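PDB 3HSK: aspartate-semialdehyde dehydrogenase from Candida albicans, which catalyses the NADPH-dependent reductive dephosphorylation of 4-phospho-L-aspartate to L-aspartate semialdehyde, the second step in making methionine and threonine from aspartate. Local coordinates for residues 191-196 with 277-282; 281-286 with 348-353; 48-53 with 78-83; 94-99 with 119-124; 132-137 with 247-252. One frame throughout, in Å; residues are numbered along the deposited sequence.

How the contacts relate
From the N terminus, contact 3 comes first, pairing 48-53 with 78-83 at one end of the parallel sheet of the NAD-binding domain. Contact 4 follows in the same sheet and closes a short beta-alpha-beta loop; the two touch where Ala-49 packs on Cys-94. Contact 5 opens at 132-137, the far edge of that sheet, and closes only at 247-252, so it ties the NAD-binding domain to the dimerisation domain and crosses contact 1, whose loop runs from 191-196 to 277-282. Contact 2 begins where contact 1 ends, sharing Ala-281 and Asn-282, and carries on to the next strand of the mixed sheet.

Contact 1 (191-196 with 277-282); sequences IDALTT and SLRFAN
Asp-192 OD2 takes a weak bond from Arg-279 NH2 at 3.4 Å and a second bond from a water that also donates to Phe-280 O. The salt bridge rests mainly on Arg-279 NE, which gives Asp-192 OD1 a nearly straight bond of 3.0 Å (175°). OD1 lies in the guanidinium plane, but the two flat groups are turned 58° against each other, so NE meets the carboxylate on its syn side and somewhat out of plane. The arginine chain is extended as far as CD, then bends at chi3 (68°), which turns the guanidinium across toward strand 191-196, one face over the Ala-193 methyl. On the face of Leu-194 and Leu-278, Ile-191 CG1 rests obliquely against the Phe-280 ring, 3.7 Å from CD2; helix 172-188 packs against this side. Between the strands, Arg-279 N donates to Ala-193 O, and Thr-195 and Ser-277 exchange two backbone bonds. Asp-192 N donates to Arg-279 O at 3.2 Å where the register slips by one residue. This is an antiparallel pair with a beta bulge, inside the mixed sheet of the dimerisation domain, where Leu-348 of the second subunit packs on Ala-193 and Thr-195.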
# COMPACT_ATOMS: atom_id res chain seq x y z
N ILE A 191 -8.51 -16.00 13.02
CA ILE A 191 -7.71 -15.70 11.84
C ILE A 191 -6.26 -16.01 12.20
O ILE A 191 -5.72 -15.46 13.16
CB ILE A 191 -7.90 -14.22 11.41
CG1 ILE A 191 -9.25 -14.05 10.70
CG2 ILE A 191 -6.75 -13.72 10.53
CD1 ILE A 191 -9.74 -12.62 10.61
N ASP A 192 -5.63 -16.89 11.43
CA ASP A 192 -4.27 -17.32 11.71
C ASP A 192 -3.22 -16.60 10.87
O ASP A 192 -2.03 -16.70 11.15
CB ASP A 192 -4.13 -18.85 11.59
CG ASP A 192 -4.37 -19.36 10.17
OD1 ASP A 192 -4.90 -18.61 9.31
OD2 ASP A 192 -4.01 -20.53 9.91
N ALA A 193 -3.66 -15.88 9.84
CA ALA A 193 -2.74 -15.15 8.95
C ALA A 193 -3.32 -13.80 8.54
O ALA A 193 -4.49 -13.73 8.12
CB ALA A 193 -2.39 -15.98 7.74
N LEU A 194 -2.51 -12.75 8.65
CA LEU A 194 -2.96 -11.38 8.42
C LEU A 194 -1.86 -10.47 7.87
O LEU A 194 -0.79 -10.34 8.49
CB LEU A 194 -3.54 -10.81 9.73
CG LEU A 194 -4.04 -9.37 9.82
CD1 LEU A 194 -5.26 -9.13 8.93
CD2 LEU A 194 -4.34 -9.02 11.27
N THR A 195 -2.12 -9.85 6.72
CA THR A 195 -1.22 -8.81 6.19
C THR A 195 -1.95 -7.49 6.09
O THR A 195 -3.18 -7.45 5.99
CB THR A 195 -0.66 -9.12 4.77
OG1 THR A 195 -1.62 -8.72 3.78
CG2 THR A 195 -0.28 -10.59 4.61
N THR A 196 -1.17 -6.41 6.10
CA THR A 196 -1.67 -5.06 5.86
C THR A 196 -0.56 -4.16 5.33
O THR A 196 0.55 -4.10 5.88
CB THR A 196 -2.31 -4.43 7.12
OG1 THR A 196 -2.91 -3.17 6.77
CG2 THR A 196 -1.30 -4.21 8.24
N SER A 277 -5.07 -8.43 3.90
CA SER A 277 -5.24 -9.81 3.46
C SER A 277 -5.47 -10.64 4.72
O SER A 277 -4.85 -10.36 5.76
CB SER A 277 -3.96 -10.29 2.77
OG SER A 277 -4.25 -11.21 1.75
N LEU A 278 -6.34 -11.64 4.64
CA LEU A 278 -6.62 -12.52 5.79
C LEU A 278 -6.95 -13.98 5.42
O LEU A 278 -7.48 -14.27 4.34
CB LEU A 278 -7.73 -11.93 6.66
CG LEU A 278 -9.16 -11.88 6.11
CD1 LEU A 278 -9.92 -13.17 6.41
CD2 LEU A 278 -9.89 -10.69 6.69
N ARG A 279 -6.62 -14.89 6.34
CA ARG A 279 -6.95 -16.31 6.24
C ARG A 279 -7.56 -16.80 7.54
O ARG A 279 -7.07 -16.47 8.63
CB ARG A 279 -5.70 -17.13 5.94
CG ARG A 279 -5.96 -18.62 5.76
CD ARG A 279 -4.69 -19.37 5.44
NE ARG A 279 -3.78 -19.38 6.58
CZ ARG A 279 -2.47 -19.64 6.48
NH1 ARG A 279 -1.93 -19.89 5.29
NH2 ARG A 279 -1.71 -19.64 7.57
N PHE A 280 -8.63 -17.60 7.44
CA PHE A 280 -9.23 -18.25 8.60
C PHE A 280 -8.53 -19.56 8.96
O PHE A 280 -8.08 -20.30 8.07
CB PHE A 280 -10.73 -18.48 8.39
CG PHE A 280 -11.54 -17.21 8.32
CD1 PHE A 280 -12.01 -16.75 7.10
CD2 PHE A 280 -11.82 -16.48 9.47
CE1 PHE A 280 -12.76 -15.58 7.02
CE2 PHE A 280 -12.57 -15.31 9.41
CZ PHE A 280 -13.04 -14.86 8.18
N ALA A 281 -8.44 -19.84 10.26
CA ALA A 281 -7.88 -21.10 10.76
C ALA A 281 -8.79 -22.29 10.43
O ALA A 281 -8.31 -23.39 10.11
CB ALA A 281 -7.64 -21.02 12.27
N ASN A 282 -10.11 -22.07 10.51
CA ASN A 282 -11.10 -23.12 10.27
C ASN A 282 -11.52 -23.17 8.81
O ASN A 282 -11.78 -22.13 8.20
CB ASN A 282 -12.34 -22.92 11.15
CG ASN A 282 -12.02 -22.87 12.63
OD1 ASN A 282 -11.07 -23.51 13.10
ND2 ASN A 282 -12.81 -22.11 13.38
O HOH W 1 -5.33 -21.81 7.89

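Contact 2 (281-286 with 348-353)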
# COMPACT_ATOMS: atom_id res chain seq x y z
N ALA A 281 -8.44 -19.84 10.26
CA ALA A 281 -7.88 -21.10 10.76
C ALA A 281 -8.79 -22.29 10.43
O ALA A 281 -8.31 -23.39 10.11
CB ALA A 281 -7.64 -21.02 12.27
N ASN A 282 -10.11 -22.07 10.51
CA ASN A 282 -11.10 -23.12 10.27
C ASN A 282 -11.52 -23.17 8.81
O ASN A 282 -11.78 -22.13 8.20
CB ASN A 282 -12.34 -22.92 11.15
CG ASN A 282 -12.02 -22.87 12.63
OD1 ASN A 282 -11.07 -23.51 13.10
ND2 ASN A 282 -12.81 -22.11 13.38
N ARG A 283 -11.58 -24.38 8.27
CA ARG A 283 -11.89 -24.60 6.85
C ARG A 283 -13.31 -25.14 6.66
O ARG A 283 -13.86 -25.77 7.57
CB ARG A 283 -10.86 -25.53 6.20
CG ARG A 283 -9.37 -25.18 6.46
CD ARG A 283 -9.05 -23.69 6.29
NE ARG A 283 -9.24 -23.20 4.92
CZ ARG A 283 -9.30 -21.92 4.58
NH1 ARG A 283 -9.19 -20.96 5.50
NH2 ARG A 283 -9.47 -21.58 3.30
N PRO A 284 -13.93 -24.86 5.50
CA PRO A 284 -13.37 -24.02 4.45
C PRO A 284 -13.68 -22.54 4.70
O PRO A 284 -14.51 -22.21 5.56
CB PRO A 284 -14.10 -24.52 3.20
CG PRO A 284 -15.45 -24.91 3.70
CD PRO A 284 -15.28 -25.35 5.14
N ALA A 285 -13.00 -21.67 3.97
CA ALA A 285 -13.32 -20.24 3.97
C ALA A 285 -14.78 -20.05 3.59
O ALA A 285 -15.32 -20.81 2.78
CB ALA A 285 -12.43 -19.51 2.98
N PRO A 286 -15.44 -19.04 4.18
CA PRO A 286 -16.80 -18.69 3.76
C PRO A 286 -16.81 -18.11 2.34
O PRO A 286 -15.78 -18.05 1.69
CB PRO A 286 -17.21 -17.62 4.78
CG PRO A 286 -15.92 -17.02 5.24
CD PRO A 286 -14.96 -18.17 5.28
N LEU A 348 -3.51 -15.82 -2.11
CA LEU A 348 -2.54 -16.38 -1.17
C LEU A 348 -3.22 -16.78 0.13
O LEU A 348 -3.05 -17.89 0.62
CB LEU A 348 -1.40 -15.40 -0.90
CG LEU A 348 -0.44 -15.85 0.21
CD1 LEU A 348 0.44 -16.99 -0.25
CD2 LEU A 348 0.40 -14.70 0.71
N LEU A 349 -3.96 -15.83 0.70
CA LEU A 349 -4.80 -16.10 1.85
C LEU A 349 -6.24 -16.25 1.35
O LEU A 349 -6.45 -16.61 0.19
CB LEU A 349 -4.64 -15.00 2.91
CG LEU A 349 -3.22 -14.85 3.48
CD1 LEU A 349 -3.15 -13.84 4.62
CD2 LEU A 349 -2.66 -16.20 3.94
N ASP A 350 -7.23 -16.01 2.21
CA ASP A 350 -8.62 -16.25 1.84
C ASP A 350 -9.27 -15.04 1.18
O ASP A 350 -9.90 -15.17 0.12
CB ASP A 350 -9.44 -16.67 3.07
CG ASP A 350 -9.15 -18.10 3.52
OD1 ASP A 350 -8.74 -18.94 2.68
OD2 ASP A 350 -9.35 -18.38 4.71
N PHE A 351 -9.12 -13.88 1.81
CA PHE A 351 -9.77 -12.65 1.34
C PHE A 351 -8.83 -11.46 1.42
O PHE A 351 -7.97 -11.39 2.30
CB PHE A 351 -11.02 -12.35 2.16
CG PHE A 351 -12.09 -13.42 2.07
CD1 PHE A 351 -13.01 -13.42 1.03
CD2 PHE A 351 -12.17 -14.42 3.04
CE1 PHE A 351 -14.00 -14.41 0.95
CE2 PHE A 351 -13.15 -15.42 2.96
CZ PHE A 351 -14.06 -15.41 1.92
N LYS A 352 -9.01 -10.53 0.48
CA LYS A 352 -8.39 -9.22 0.56
C LYS A 352 -9.46 -8.15 0.43
O LYS A 352 -10.52 -8.39 -0.14
CB LYS A 352 -7.27 -9.05 -0.47
CG LYS A 352 -7.63 -9.32 -1.93
CD LYS A 352 -6.35 -9.30 -2.78
CE LYS A 352 -6.58 -9.81 -4.20
NZ LYS A 352 -5.29 -9.94 -4.94
N MET A 353 -9.18 -6.98 0.99
CA MET A 353 -10.11 -5.85 1.01
C MET A 353 -9.36 -4.56 1.34
O MET A 353 -8.20 -4.59 1.75
CB MET A 353 -11.25 -6.09 2.00
CG MET A 353 -10.83 -6.23 3.46
SD MET A 353 -12.11 -6.92 4.52
CE MET A 353 -12.04 -8.63 3.96
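Arg-283 and Asp-350 approach from opposite directions and meet end-on, their guanidinium and carboxylate planes only 24° apart. Arg-283 NH1 lies 2.7 Å from Asp-350 OD2, on its syn lone pair and almost exactly in the guanidinium plane; Arg-283 NH2 reaches Asp-350 OD1 at 2.8 Å, a more tilted bond. Bends at chi2 (-45°) and chi3 (-64°) fold the arginine back over its own loop, so that Ala-285 N sits above one guanidinium face. The salt bridge is tied to the strand beside it: Arg-283 NH1 also donates to Phe-280 O, and Asp-350 OD2 accepts from Phe-280 N. Beside the carboxylate, Ala-285 CB packs 3.6 Å from Asp-350 CG. The Phe-351 ring turns its edge to Pro-286 O, with CZ 3.2 Å away, while Pro-286 CG touches Phe-351 CE2 at 3.9 Å. Asp-350 and Phe-351 both face Leu-278, a classic beta bulge where strand 351-357 joins strand 273-280, and Val-288 and Val-291 of helix 288-297 pack on the Phe-351 ring.

Contact 3 (48-53 with 78-83); sequences HALGAS and QDIVVQ. With NAP (NADP nicotinamide-adenine-dinucleotide phosphate), chain C.
Two backbone hydrogen bonds join the segments around a parallel bridge between Gly-51 and Gln-83. Gln-83 N donates to Leu-50 O at 2.8 Å, and Ala-52 N returns a bond to Gln-83 O at 3.1 Å, approaching almost in line with the C=O; Gly-51 CA adds a CA-H...O contact to the same oxygen. Apolar contacts lie beside this bridge. Leu-50 and Ile-80 cross at about a right angle, CD1 of the leucine against CG2 of the isoleucine, though the closeness of the modelled pair is doubtful; Ile-80 has its CG1 opposite the backbone N (chi1 -166°). Val-82 CG1 packs on the methyl of Ala-52, 3.7 Å from CB. The third kind of contact is with the cofactor. Ser-53 binds phosphate oxygen O1X of NADP twice, through N at 3.1 Å and through OG in a very short bond, and Ala-52 CB lies 3.4 Å from O2B, the oxygen that carries the phosphate. The end of the strand thus helps to recognise the 2'-phosphate that distinguishes NADP from NAD. Short strand 83-84 is the outermost of the parallel sheet within this chain; strand 45-52 lies between it and strand 20-25, and Tyr-61 of helix 61-64 packs on Leu-50 and Val-82.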
# COMPACT_ATOMS: atom_id res chain seq x y z
N HIS A 48 -13.44 19.32 33.54
CA HIS A 48 -13.22 19.82 34.89
C HIS A 48 -11.78 20.23 35.17
O HIS A 48 -11.53 21.18 35.91
CB HIS A 48 -13.68 18.76 35.91
CG HIS A 48 -13.88 19.30 37.29
ND1 HIS A 48 -13.02 19.03 38.33
CD2 HIS A 48 -14.84 20.10 37.80
CE1 HIS A 48 -13.44 19.63 39.42
NE2 HIS A 48 -14.55 20.29 39.12
N ALA A 49 -10.83 19.50 34.58
CA ALA A 49 -9.40 19.76 34.77
C ALA A 49 -8.61 19.54 33.49
O ALA A 49 -8.86 18.57 32.76
CB ALA A 49 -8.85 18.88 35.89
N LEU A 50 -7.68 20.44 33.20
CA LEU A 50 -6.77 20.29 32.07
C LEU A 50 -5.32 20.33 32.53
O LEU A 50 -4.95 21.14 33.37
CB LEU A 50 -7.01 21.38 31.02
CG LEU A 50 -8.37 21.46 30.31
CD1 LEU A 50 -8.32 22.53 29.24
CD2 LEU A 50 -8.77 20.12 29.69
N GLY A 51 -4.49 19.46 31.96
CA GLY A 51 -3.10 19.35 32.37
C GLY A 51 -2.11 19.38 31.23
O GLY A 51 -2.32 18.73 30.20
N ALA A 52 -1.03 20.14 31.42
CA ALA A 52 0.11 20.17 30.50
C ALA A 52 1.40 20.44 31.29
O ALA A 52 1.40 20.34 32.52
CB ALA A 52 -0.10 21.21 29.42
N SER A 53 2.48 20.76 30.59
CA SER A 53 3.79 21.02 31.21
C SER A 53 3.87 22.36 31.96
O SER A 53 2.88 23.08 32.08
CB SER A 53 4.92 20.92 30.17
OG SER A 53 4.95 22.07 29.34
N GLN A 78 -12.25 27.77 26.40
CA GLN A 78 -11.11 28.56 25.96
C GLN A 78 -10.43 29.27 27.14
O GLN A 78 -9.22 29.51 27.12
CB GLN A 78 -11.57 29.60 24.94
CG GLN A 78 -10.85 29.57 23.60
CD GLN A 78 -11.46 30.54 22.60
OE1 GLN A 78 -12.62 30.41 22.22
NE2 GLN A 78 -10.67 31.51 22.17
N ASP A 79 -11.22 29.59 28.16
CA ASP A 79 -10.75 30.34 29.33
C ASP A 79 -10.28 29.48 30.50
O ASP A 79 -9.77 30.00 31.49
CB ASP A 79 -11.84 31.30 29.83
CG ASP A 79 -12.25 32.35 28.78
OD1 ASP A 79 -11.45 32.65 27.87
OD2 ASP A 79 -13.38 32.87 28.89
N ILE A 80 -10.44 28.16 30.39
CA ILE A 80 -10.08 27.27 31.51
C ILE A 80 -8.55 27.20 31.73
O ILE A 80 -7.77 27.05 30.78
CB ILE A 80 -10.78 25.87 31.43
CG1 ILE A 80 -10.65 25.11 32.76
CG2 ILE A 80 -10.27 25.05 30.26
CD1 ILE A 80 -11.92 24.37 33.17
N VAL A 81 -8.15 27.34 32.99
CA VAL A 81 -6.74 27.50 33.35
C VAL A 81 -6.02 26.15 33.42
O VAL A 81 -6.35 25.29 34.25
CB VAL A 81 -6.56 28.29 34.68
CG1 VAL A 81 -5.09 28.38 35.07
CG2 VAL A 81 -7.16 29.69 34.55
N VAL A 82 -5.04 25.99 32.53
CA VAL A 82 -4.25 24.77 32.43
C VAL A 82 -3.41 24.56 33.69
O VAL A 82 -2.78 25.49 34.21
CB VAL A 82 -3.36 24.76 31.16
CG1 VAL A 82 -2.57 23.47 31.06
CG2 VAL A 82 -4.22 24.95 29.92
N GLN A 83 -3.44 23.32 34.17
CA GLN A 83 -2.90 22.93 35.45
C GLN A 83 -1.67 22.07 35.21
O GLN A 83 -1.40 21.65 34.08
CB GLN A 83 -3.98 22.12 36.17
CG GLN A 83 -3.91 22.07 37.68
CD GLN A 83 -5.15 21.40 38.27
OE1 GLN A 83 -6.27 21.68 37.84
NE2 GLN A 83 -4.94 20.52 39.24
PA NAP C . 3.91 17.08 22.94
O1A NAP C . 3.42 18.47 22.78
O2A NAP C . 5.39 17.05 23.09
O5B NAP C . 3.20 16.38 24.20
C5B NAP C . 1.80 16.21 24.23
C4B NAP C . 1.28 16.85 25.51
O4B NAP C . 2.12 16.50 26.59
C3B NAP C . 1.26 18.36 25.41
O3B NAP C . 0.01 18.86 25.80
C2B NAP C . 2.34 18.81 26.37
O2B NAP C . 2.04 20.02 27.02
C1B NAP C . 2.43 17.65 27.35
N9A NAP C . 3.77 17.58 27.97
C8A NAP C . 4.98 17.55 27.33
N7A NAP C . 5.96 17.50 28.27
C5A NAP C . 5.39 17.50 29.49
C6A NAP C . 5.91 17.47 30.78
N6A NAP C . 7.22 17.42 30.98
N1A NAP C . 5.05 17.49 31.87
C2A NAP C . 3.68 17.54 31.68
N3A NAP C . 3.18 17.57 30.39
C4A NAP C . 4.01 17.56 29.32
O3 NAP C . 3.45 16.18 21.69
PN NAP C . 2.42 16.45 20.48
O1N NAP C . 2.69 15.44 19.43
O2N NAP C . 1.04 16.58 21.01
O5D NAP C . 2.89 17.89 19.93
C5D NAP C . 2.40 18.39 18.70
C4D NAP C . 3.41 18.28 17.55
O4D NAP C . 3.56 19.56 16.95
C3D NAP C . 4.80 17.80 17.96
O3D NAP C . 5.01 16.44 17.62
C2D NAP C . 5.76 18.72 17.23
O2D NAP C . 6.26 18.11 16.06
C1D NAP C . 4.93 19.94 16.86
N1N NAP C . 5.23 21.10 17.74
C2N NAP C . 5.94 22.15 17.22
C3N NAP C . 6.25 23.27 18.00
C7N NAP C . 6.74 24.53 17.33
O7N NAP C . 7.42 25.51 18.10
N7N NAP C . 6.53 24.70 16.03
C4N NAP C . 5.83 23.31 19.33
C5N NAP C . 5.11 22.24 19.86
C6N NAP C . 4.81 21.14 19.05
P2B NAP C . 2.87 21.36 26.68
O1X NAP C . 2.89 22.21 27.92
O2X NAP C . 2.20 22.09 25.55
O3X NAP C . 4.29 21.02 26.27

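Contact 4 (94-99 with 119-124); sequences CDVVFS and AVVSNA
Val-97 N donates to Ala-119 O at 2.7 Å, first of four backbone bonds that alternate between the two parallel strands. Val-121 N answers to Val-97 O at 3.0 Å, coming from above the carbonyl plane; Ser-99 N then binds Val-121 O, the most bent of the set (137°). Asn-123 N closes the ladder on Ser-99 O at 2.8 Å, nearly straight at 169°. Three of the acceptors, Ala-119 O, Val-97 O and Val-121 O, also receive a CA-H from the facing strand. On their outer sides, Val-96 and Phe-98 bond to strand 20-25, and Val-120 to strand 165-169. Ser-99 and Ser-122 sit side by side with their OG atoms 3.7 Å apart, and both hydroxyls are hydrogen-bonded to Glu-110 OE2 on helix 103-115. Ser-122 OG, turned opposite its backbone N (chi1 172°), also accepts from Ala-124 N at 3.0 Å, an ST turn as the chain leaves the strand. On the other face Val-121 CB lies beside Phe-98 CD1 at 4.1 Å, under helix 364-376. In this beta-alpha-beta unit of the nucleotide-binding domain, Glu-110 serves two serine hydroxyls, so the shared carboxylate ties the connecting helix to both strands and is probably kept ionised by these bonds.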
# COMPACT_ATOMS: atom_id res chain seq x y z
N CYS A 94 -11.98 14.36 39.30
CA CYS A 94 -12.42 13.79 38.03
C CYS A 94 -12.76 12.31 38.15
O CYS A 94 -11.98 11.53 38.72
CB CYS A 94 -11.35 13.96 36.96
SG CYS A 94 -10.92 15.65 36.59
N ASP A 95 -13.91 11.95 37.59
CA ASP A 95 -14.36 10.56 37.50
C ASP A 95 -13.59 9.77 36.46
O ASP A 95 -13.49 8.54 36.54
CB ASP A 95 -15.86 10.53 37.17
CG ASP A 95 -16.72 11.11 38.28
OD1 ASP A 95 -16.69 10.57 39.41
OD2 ASP A 95 -17.43 12.11 38.03
N VAL A 96 -13.05 10.47 35.46
CA VAL A 96 -12.26 9.88 34.38
C VAL A 96 -11.23 10.88 33.86
O VAL A 96 -11.53 12.07 33.70
CB VAL A 96 -13.16 9.35 33.22
CG1 VAL A 96 -13.81 10.49 32.43
CG2 VAL A 96 -12.37 8.42 32.30
N VAL A 97 -10.01 10.40 33.61
CA VAL A 97 -8.92 11.26 33.16
C VAL A 97 -8.31 10.76 31.85
O VAL A 97 -7.58 9.76 31.84
CB VAL A 97 -7.82 11.41 34.25
CG1 VAL A 97 -6.65 12.23 33.73
CG2 VAL A 97 -8.39 12.04 35.52
N PHE A 98 -8.60 11.47 30.77
CA PHE A 98 -8.05 11.14 29.45
C PHE A 98 -6.62 11.63 29.34
O PHE A 98 -6.25 12.62 29.97
CB PHE A 98 -8.91 11.76 28.34
CG PHE A 98 -10.37 11.43 28.47
CD1 PHE A 98 -10.88 10.24 27.95
CD2 PHE A 98 -11.24 12.31 29.11
CE1 PHE A 98 -12.24 9.94 28.07
CE2 PHE A 98 -12.60 12.01 29.24
CZ PHE A 98 -13.10 10.83 28.71
N SER A 99 -5.79 10.94 28.56
CA SER A 99 -4.39 11.33 28.44
C SER A 99 -3.83 11.27 27.01
O SER A 99 -3.83 10.21 26.37
CB SER A 99 -3.51 10.51 29.40
OG SER A 99 -2.13 10.67 29.12
N ALA A 119 -9.23 6.99 37.47
CA ALA A 119 -9.53 6.23 36.26
C ALA A 119 -8.90 6.91 35.05
O ALA A 119 -9.32 8.00 34.65
CB ALA A 119 -11.05 6.11 36.07
N VAL A 120 -7.88 6.27 34.48
CA VAL A 120 -7.13 6.85 33.36
C VAL A 120 -7.42 6.12 32.05
O VAL A 120 -7.33 4.89 31.97
CB VAL A 120 -5.60 6.85 33.64
CG1 VAL A 120 -4.86 7.69 32.61
CG2 VAL A 120 -5.30 7.37 35.04
N VAL A 121 -7.77 6.89 31.02
CA VAL A 121 -7.94 6.37 29.67
C VAL A 121 -6.90 7.07 28.79
O VAL A 121 -7.03 8.26 28.49
CB VAL A 121 -9.38 6.62 29.15
CG1 VAL A 121 -9.52 6.24 27.68
CG2 VAL A 121 -10.40 5.87 30.01
N SER A 122 -5.86 6.34 28.40
CA SER A 122 -4.66 6.96 27.82
C SER A 122 -4.33 6.57 26.38
O SER A 122 -4.38 5.39 26.03
CB SER A 122 -3.45 6.68 28.71
OG SER A 122 -2.27 7.12 28.07
N ASN A 123 -3.96 7.57 25.57
CA ASN A 123 -3.46 7.33 24.21
C ASN A 123 -1.93 7.17 24.13
O ASN A 123 -1.39 6.86 23.07
CB ASN A 123 -3.94 8.42 23.23
CG ASN A 123 -3.58 8.10 21.77
OD1 ASN A 123 -3.94 7.04 21.24
ND2 ASN A 123 -2.87 9.01 21.13
N ALA A 124 -1.25 7.40 25.25
CA ALA A 124 0.20 7.18 25.32
C ALA A 124 0.51 5.70 25.18
O ALA A 124 -0.23 4.85 25.68
CB ALA A 124 0.75 7.71 26.64

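Contact 5 (132-137 with 247-252); sequences DVPLVV and TEFVPI
The two backbones come together at Asp-132 and Glu-248, whose CA atoms lie 4.5 Å apart, and no hydrogen bond joins the segments. Phe-249 carries the packing. Its CG stands opposite the carbonyl carbon (chi1 -68°), sending the ring toward the 132-134 backbone, where CE2 touches Pro-134 N and CA, both at 3.4 Å, and also approaches Val-133 C at 3.6 Å. The Asp-132 carbonyl carbon lies at the ring edge, near its plane, whereas Pro-134 N and Val-133 C are met obliquely. Pro-134 crosses the phenylalanine at about a right angle and sets CB and CG each 3.8 Å from Phe-249 CZ. This joins the run leading into the short edge strand 135-136 of the NAD-binding sheet to the two-stranded antiparallel sheet of 241-242 and 249-250 in the dimerisation domain, so the ring acts as an apolar contact between the domains. Behind it, His-144 meets the Phe-249 ring with the planes about 45° apart, and helix 146-157 supplies Val-147 to the phenylalanine and Val-148 to Pro-134. At the exposed end, Asp-132 CB packs 3.4 Å from Thr-247 O, while Val-133 O accepts a hydrogen bond from Lys-237 NZ of helix 227-238.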
# COMPACT_ATOMS: atom_id res chain seq x y z
N ASP A 132 -1.49 -6.42 32.80
CA ASP A 132 -2.81 -6.20 33.40
C ASP A 132 -3.56 -4.98 32.84
O ASP A 132 -4.58 -4.57 33.40
CB ASP A 132 -2.73 -6.16 34.94
CG ASP A 132 -1.77 -5.11 35.48
OD1 ASP A 132 -0.66 -4.98 34.93
OD2 ASP A 132 -2.12 -4.42 36.47
N VAL A 133 -3.07 -4.42 31.74
CA VAL A 133 -3.69 -3.23 31.16
C VAL A 133 -4.45 -3.54 29.87
O VAL A 133 -3.85 -4.02 28.90
CB VAL A 133 -2.66 -2.09 30.93
CG1 VAL A 133 -3.29 -0.94 30.13
CG2 VAL A 133 -2.12 -1.59 32.26
N PRO A 134 -5.77 -3.29 29.86
CA PRO A 134 -6.55 -3.50 28.65
C PRO A 134 -6.09 -2.57 27.54
O PRO A 134 -5.86 -1.38 27.77
CB PRO A 134 -7.98 -3.17 29.08
CG PRO A 134 -7.98 -3.31 30.55
CD PRO A 134 -6.63 -2.84 30.97
N LEU A 135 -5.90 -3.13 26.35
CA LEU A 135 -5.60 -2.36 25.16
C LEU A 135 -6.83 -2.44 24.28
O LEU A 135 -7.10 -3.47 23.67
CB LEU A 135 -4.36 -2.90 24.46
CG LEU A 135 -3.93 -2.25 23.14
CD1 LEU A 135 -3.60 -0.77 23.30
CD2 LEU A 135 -2.76 -3.02 22.57
N VAL A 136 -7.57 -1.34 24.24
CA VAL A 136 -8.95 -1.36 23.78
C VAL A 136 -9.19 -0.50 22.54
O VAL A 136 -8.92 0.70 22.54
CB VAL A 136 -9.93 -0.94 24.93
CG1 VAL A 136 -11.36 -0.82 24.43
CG2 VAL A 136 -9.86 -1.92 26.09
N VAL A 137 -9.66 -1.15 21.48
CA VAL A 137 -10.36 -0.50 20.39
C VAL A 137 -11.83 -0.73 20.75
O VAL A 137 -12.33 -1.85 20.59
CB VAL A 137 -10.02 -1.14 19.03
CG1 VAL A 137 -10.88 -0.56 17.90
CG2 VAL A 137 -8.55 -0.99 18.71
N THR A 247 -6.55 -11.99 35.49
CA THR A 247 -5.93 -10.72 35.90
C THR A 247 -5.00 -10.13 34.83
O THR A 247 -4.74 -8.93 34.81
CB THR A 247 -5.12 -10.88 37.22
OG1 THR A 247 -3.97 -11.70 36.99
CG2 THR A 247 -5.97 -11.51 38.33
N GLU A 248 -4.50 -11.00 33.94
CA GLU A 248 -3.57 -10.59 32.89
C GLU A 248 -4.02 -11.07 31.53
O GLU A 248 -4.70 -12.09 31.40
CB GLU A 248 -2.16 -11.13 33.18
CG GLU A 248 -1.48 -10.48 34.37
CD GLU A 248 -0.10 -11.06 34.65
OE1 GLU A 248 0.42 -11.82 33.79
OE2 GLU A 248 0.45 -10.76 35.72
N PHE A 249 -3.61 -10.32 30.50
CA PHE A 249 -3.96 -10.65 29.13
C PHE A 249 -2.99 -11.65 28.51
O PHE A 249 -1.79 -11.60 28.75
CB PHE A 249 -4.07 -9.38 28.29
CG PHE A 249 -5.23 -8.51 28.67
CD1 PHE A 249 -6.50 -8.77 28.18
CD2 PHE A 249 -5.06 -7.45 29.56
CE1 PHE A 249 -7.58 -7.98 28.56
CE2 PHE A 249 -6.13 -6.67 29.94
CZ PHE A 249 -7.39 -6.93 29.43
N VAL A 250 -3.55 -12.58 27.75
CA VAL A 250 -2.76 -13.53 26.98
C VAL A 250 -3.07 -13.28 25.50
O VAL A 250 -4.08 -13.77 24.98
CB VAL A 250 -3.04 -15.00 27.41
CG1 VAL A 250 -2.34 -15.99 26.48
CG2 VAL A 250 -2.57 -15.23 28.85
N PRO A 251 -2.21 -12.49 24.83
CA PRO A 251 -2.33 -12.22 23.40
C PRO A 251 -2.18 -13.50 22.58
O PRO A 251 -1.45 -14.41 22.99
CB PRO A 251 -1.15 -11.29 23.11
CG PRO A 251 -0.81 -10.68 24.43
CD PRO A 251 -1.06 -11.78 25.41
N ILE A 252 -2.87 -13.56 21.44
CA ILE A 252 -2.72 -14.67 20.50
C ILE A 252 -1.23 -14.95 20.29
O ILE A 252 -0.48 -14.05 19.89
CB ILE A 252 -3.40 -14.38 19.13
CG1 ILE A 252 -4.88 -14.00 19.30
CG2 ILE A 252 -3.24 -15.55 18.17
CD1 ILE A 252 -5.75 -15.06 19.99